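Local coordinates for T-lymphoma invasion and metastasis-inducing protein 1 (Homo sapiens, PDB 4K2P), which probably binds membrane phosphoinositides and partner proteins such as Par-3 through its PH and coiled-coil region, in signalling linked to tight junctions, at residues A[107-110]-A[111-115]; A[172-175]-A[176-180]. The protein carries 5 engineered substitutions. All blocks are in the same frame, centred on the assembly; numbering follows the deposited sequence.

Contact 1. Residues A[107-110]-A[111-115]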
loop_
_atom_site.group_PDB
_atom_site.type_symbol
_atom_site.label_atom_id
_atom_site.label_comp_id
_atom_site.label_asym_id
_atom_site.label_seq_id
_atom_site.Cartn_x
_atom_site.Cartn_y
_atom_site.Cartn_z
ATOM N N THR A 107 17.273 -1.364 -12.107
ATOM C CA THR A 107 17.242 0.082 -12.283
ATOM C C THR A 107 15.848 0.529 -12.713
ATOM O O THR A 107 15.294 1.475 -12.161
ATOM C CB THR A 107 18.289 0.542 -13.317
ATOM O OG1 THR A 107 19.599 0.388 -12.764
ATOM C CG2 THR A 107 18.085 2.007 -13.701
ATOM N N GLU A 108 15.264 -0.182 -13.671
ATOM C CA GLU A 108 13.950 0.180 -14.174
ATOM C C GLU A 108 12.876 -0.060 -13.130
ATOM O O GLU A 108 11.907 0.695 -13.036
ATOM C CB GLU A 108 13.636 -0.604 -15.443
ATOM C CG GLU A 108 12.452 -0.073 -16.209
ATOM C CD GLU A 108 12.675 1.332 -16.771
ATOM O OE1 GLU A 108 13.793 1.886 -16.659
ATOM O OE2 GLU A 108 11.719 1.877 -17.348
ATOM N N LEU A 109 13.053 -1.105 -12.331
ATOM C CA LEU A 109 12.124 -1.389 -11.251
ATOM C C LEU A 109 12.107 -0.217 -10.283
ATOM O O LEU A 109 11.048 0.261 -9.900
ATOM C CB LEU A 109 12.512 -2.684 -10.532
ATOM C CG LEU A 109 11.666 -3.102 -9.324
ATOM C CD1 LEU A 109 11.691 -4.611 -9.193
ATOM C CD2 LEU A 109 12.170 -2.468 -8.042
ATOM N N GLU A 110 13.288 0.253 -9.908
ATOM C CA GLU A 110 13.406 1.362 -8.973
ATOM C C GLU A 110 12.806 2.626 -9.570
ATOM O O GLU A 110 12.249 3.445 -8.856
ATOM C CB GLU A 110 14.869 1.612 -8.603
ATOM C CG GLU A 110 15.453 0.620 -7.610
ATOM C CD GLU A 110 16.977 0.671 -7.558
ATOM O OE1 GLU A 110 17.577 1.492 -8.285
ATOM O OE2 GLU A 110 17.575 -0.105 -6.781
ATOM N N ASN A 111 12.917 2.787 -10.882
ATOM C CA ASN A 111 12.356 3.962 -11.537
ATOM C C ASN A 111 10.832 3.958 -11.506
ATOM O O ASN A 111 10.210 5.007 -11.370
ATOM C CB ASN A 111 12.856 4.062 -12.977
ATOM C CG ASN A 111 14.282 4.562 -13.057
ATOM O OD1 ASN A 111 14.777 5.212 -12.134
ATOM N ND2 ASN A 111 14.951 4.265 -14.168
ATOM N N TRP A 112 10.232 2.779 -11.638
ATOM C CA TRP A 112 8.781 2.653 -11.571
ATOM C C TRP A 112 8.305 2.944 -10.149
ATOM O O TRP A 112 7.303 3.631 -9.953
ATOM C CB TRP A 112 8.334 1.257 -12.021
ATOM C CG TRP A 112 8.056 1.162 -13.491
ATOM C CD1 TRP A 112 8.815 0.523 -14.446
ATOM C CD2 TRP A 112 6.943 1.735 -14.185
ATOM N NE1 TRP A 112 8.232 0.674 -15.690
ATOM C CE2 TRP A 112 7.081 1.408 -15.553
ATOM C CE3 TRP A 112 5.839 2.491 -13.782
ATOM C CZ2 TRP A 112 6.157 1.810 -16.511
ATOM C CZ3 TRP A 112 4.929 2.895 -14.744
ATOM C CH2 TRP A 112 5.090 2.550 -16.087
ATOM N N ILE A 113 9.031 2.440 -9.155
ATOM C CA ILE A 113 8.652 2.669 -7.768
ATOM C C ILE A 113 8.727 4.163 -7.472
ATOM O O ILE A 113 7.835 4.727 -6.847
ATOM C CB ILE A 113 9.547 1.876 -6.789
ATOM C CG1 ILE A 113 9.221 0.383 -6.896
ATOM C CG2 ILE A 113 9.323 2.348 -5.350
ATOM C CD1 ILE A 113 10.043 -0.511 -6.010
ATOM N N THR A 114 9.774 4.803 -7.972
ATOM C CA THR A 114 9.994 6.219 -7.743
ATOM C C THR A 114 8.893 7.043 -8.391
ATOM O O THR A 114 8.370 7.961 -7.773
ATOM C CB THR A 114 11.360 6.651 -8.278
ATOM O OG1 THR A 114 12.378 6.080 -7.455
ATOM C CG2 THR A 114 11.522 8.166 -8.262
ATOM N N ALA A 115 8.514 6.691 -9.614
ATOM C CA ALA A 115 7.530 7.468 -10.360
ATOM C C ALA A 115 6.144 7.357 -9.727
ATOM O O ALA A 115 5.424 8.348 -9.619
ATOM C CB ALA A 115 7.481 7.019 -11.808
HETATM O O HOH W 1 9.664 0.655 -18.413
#
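Glu108 and Trp112, one helical turn apart, meet on one flank of the helix and share a water. The glutamate's CB points away from the following turn; CG, anti to the backbone nitrogen (chi1 -167°), then heads forward along the helix and comes 4.1 Å from Trp112 CD1. The bend at chi2 turns the carboxylate across the helix, to the Asn111 side. Of its oxygens, OE1 lies 3.6 Å from Asn111 ND2, with the acid and amide planes nearly perpendicular. OE2 reaches the indole through water: water 1 donates to Glu108 OE2 at 2.6 Å and accepts from Trp112 NE1 at 3.1 Å. The same OE2 forms a salt bridge with Lys10, whose ammonium also makes a cation-pi contact with Trp112. A glutamate suits this place, long enough to reach both water and lysine.

On another flank, Leu109 CD2 packs against Ile113 CD1 at 3.5 Å, the two branched side chains running side by side. Further round, Glu110 O accepts twice from Thr114: from the backbone N and from the hydroxyl OG1, each at 3.0 Å and from opposite faces of the carbonyl plane. With OG1 anti to the carbonyl carbon (chi1 -70°), the hydroxyl turns back toward the preceding turn. A valine in place of Thr114 would probably leave Glu110 O with the amide bond alone, a methyl standing where the second donor had been.

All of this lies on helix 106-128, the C-terminal helix characteristic of the PH fold, which packs against the curved antiparallel sheet. Leu109 and Ile113 press on Ala78 and Val76 of strand 75-78, while Trp112 reaches Leu14 of strand 10-23, Val41 of strand 37-44 and the ring of Phe89 on strand 88-92.

Contact 2. Residues A[172-175]-A[176-180]. Engineered in segment 172-175: Ala172 (natural residue Lys).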
loop_
_atom_site.group_PDB
_atom_site.type_symbol
_atom_site.label_atom_id
_atom_site.label_comp_id
_atom_site.label_asym_id
_atom_site.label_seq_id
_atom_site.Cartn_x
_atom_site.Cartn_y
_atom_site.Cartn_z
ATOM N N ALA A 172 -15.281 -5.733 29.896
ATOM C CA ALA A 172 -15.554 -6.058 28.510
ATOM C C ALA A 172 -15.336 -4.823 27.647
ATOM O O ALA A 172 -14.808 -4.920 26.549
ATOM C CB ALA A 172 -16.967 -6.574 28.354
ATOM N N THR A 173 -15.718 -3.660 28.167
ATOM C CA THR A 173 -15.556 -2.404 27.440
ATOM C C THR A 173 -14.087 -2.124 27.197
ATOM O O THR A 173 -13.696 -1.693 26.107
ATOM C CB THR A 173 -16.163 -1.203 28.202
ATOM O OG1 THR A 173 -17.577 -1.375 28.346
ATOM C CG2 THR A 173 -15.894 0.103 27.456
ATOM N N ILE A 174 -13.270 -2.358 28.218
ATOM C CA ILE A 174 -11.850 -2.081 28.105
ATOM C C ILE A 174 -11.222 -3.044 27.110
ATOM O O ILE A 174 -10.299 -2.674 26.398
ATOM C CB ILE A 174 -11.135 -2.169 29.453
ATOM C CG1 ILE A 174 -11.637 -1.057 30.371
ATOM C CG2 ILE A 174 -9.618 -2.046 29.266
ATOM C CD1 ILE A 174 -11.178 -1.187 31.798
ATOM N N LEU A 175 -11.713 -4.276 27.053
ATOM C CA LEU A 175 -11.137 -5.237 26.123
ATOM C C LEU A 175 -11.469 -4.801 24.692
ATOM O O LEU A 175 -10.599 -4.811 23.826
ATOM C CB LEU A 175 -11.640 -6.661 26.389
ATOM C CG LEU A 175 -10.896 -7.738 25.584
ATOM C CD1 LEU A 175 -9.433 -7.846 26.012
ATOM C CD2 LEU A 175 -11.571 -9.099 25.688
ATOM N N ASP A 176 -12.719 -4.413 24.453
ATOM C CA ASP A 176 -13.114 -3.830 23.165
ATOM C C ASP A 176 -12.187 -2.693 22.767
ATOM O O ASP A 176 -11.764 -2.603 21.613
ATOM C CB ASP A 176 -14.548 -3.294 23.208
ATOM C CG ASP A 176 -15.596 -4.391 23.171
ATOM O OD1 ASP A 176 -15.282 -5.523 22.748
ATOM O OD2 ASP A 176 -16.744 -4.113 23.582
ATOM N N GLN A 177 -11.874 -1.822 23.721
ATOM C CA GLN A 177 -11.047 -0.662 23.429
ATOM C C GLN A 177 -9.629 -1.053 23.079
ATOM O O GLN A 177 -9.029 -0.448 22.198
ATOM C CB GLN A 177 -11.027 0.305 24.598
ATOM C CG GLN A 177 -12.259 1.163 24.689
ATOM C CD GLN A 177 -12.246 2.025 25.920
ATOM O OE1 GLN A 177 -12.037 1.532 27.020
ATOM N NE2 GLN A 177 -12.433 3.322 25.743
ATOM N N ILE A 178 -9.100 -2.070 23.750
ATOM C CA ILE A 178 -7.751 -2.542 23.470
ATOM C C ILE A 178 -7.688 -3.014 22.015
ATOM O O ILE A 178 -6.738 -2.704 21.283
ATOM C CB ILE A 178 -7.347 -3.660 24.454
ATOM C CG1 ILE A 178 -7.110 -3.050 25.837
ATOM C CG2 ILE A 178 -6.083 -4.395 23.996
ATOM C CD1 ILE A 178 -7.120 -4.048 26.965
ATOM N N PHE A 179 -8.727 -3.712 21.573
ATOM C CA PHE A 179 -8.749 -4.206 20.203
ATOM C C PHE A 179 -8.965 -3.070 19.205
ATOM O O PHE A 179 -8.467 -3.148 18.079
ATOM C CB PHE A 179 -9.818 -5.289 20.037
ATOM C CG PHE A 179 -9.541 -6.552 20.834
ATOM C CD1 PHE A 179 -8.259 -6.852 21.285
ATOM C CD2 PHE A 179 -10.560 -7.440 21.110
ATOM C CE1 PHE A 179 -8.007 -8.006 22.009
ATOM C CE2 PHE A 179 -10.318 -8.601 21.832
ATOM C CZ PHE A 179 -9.035 -8.887 22.278
ATOM N N VAL A 180 -9.685 -2.018 19.604
ATOM C CA VAL A 180 -9.829 -0.828 18.753
ATOM C C VAL A 180 -8.471 -0.162 18.577
ATOM O O VAL A 180 -8.094 0.208 17.469
ATOM C CB VAL A 180 -10.843 0.206 19.325
ATOM C CG1 VAL A 180 -10.753 1.548 18.594
ATOM C CG2 VAL A 180 -12.260 -0.324 19.222
HETATM O O HOH W 2 -15.284 -7.242 25.007
#
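Leu175 leans on the ring of Phe179 one turn later. Its CG lies 3.9 Å from Phe179 CE2 and its CD1 the same distance from CZ, so the branched end meets the outer part of the ring while Leu175 O sits over one face, offset toward the rim. Placing CG anti to the backbone nitrogen (chi1 -171°) sends the leucine forward along the helix to its partner. Round the helix, Ile174 CG2 touches Ile178 CD1 at 3.9 Å, the two side chains crossing at a slant.

These i to i+4 pairs ride on helix 168-203, which runs back antiparallel to helix 133-161 in the helical hairpin of Tiam1's coiled-coil and extension (CC-Ex) region. The backbone bond from Asp176 N to Ala172 O is nearly straight, at 174°. Water 2 donates both to that carbonyl and to Asp176 OD1, each at 2.8 Å, tying the acid to the preceding turn. Ala172 is an engineered replacement of lysine.

Farther out, Leu162 touches Leu175, Ile174 and Ile178. Val165 also meets Ile174, and Ile178 packs on Lys155 and Glu159 of helix 133-161, presumably against their methylene groups.

Both contacts join successive turns of a single helix, but they belong to different parts of the protein: contact 1 to the PH domain and contact 2 to the CC-Ex region, with centres 42 Å apart on opposite sides of the chain's centre. Contact 1 is partly buried, and its helix is pressed against several strands, so apolar residues and an aromatic ring face the sheet while a charged residue works at the border. Contact 2 is largely a surface contact, with Ile178 its buried residue, and its apolar side chains meet a loop and a second helix. In each, a water joins an acidic side chain to a group one turn away: an indole in contact 1, a backbone carbonyl in contact 2.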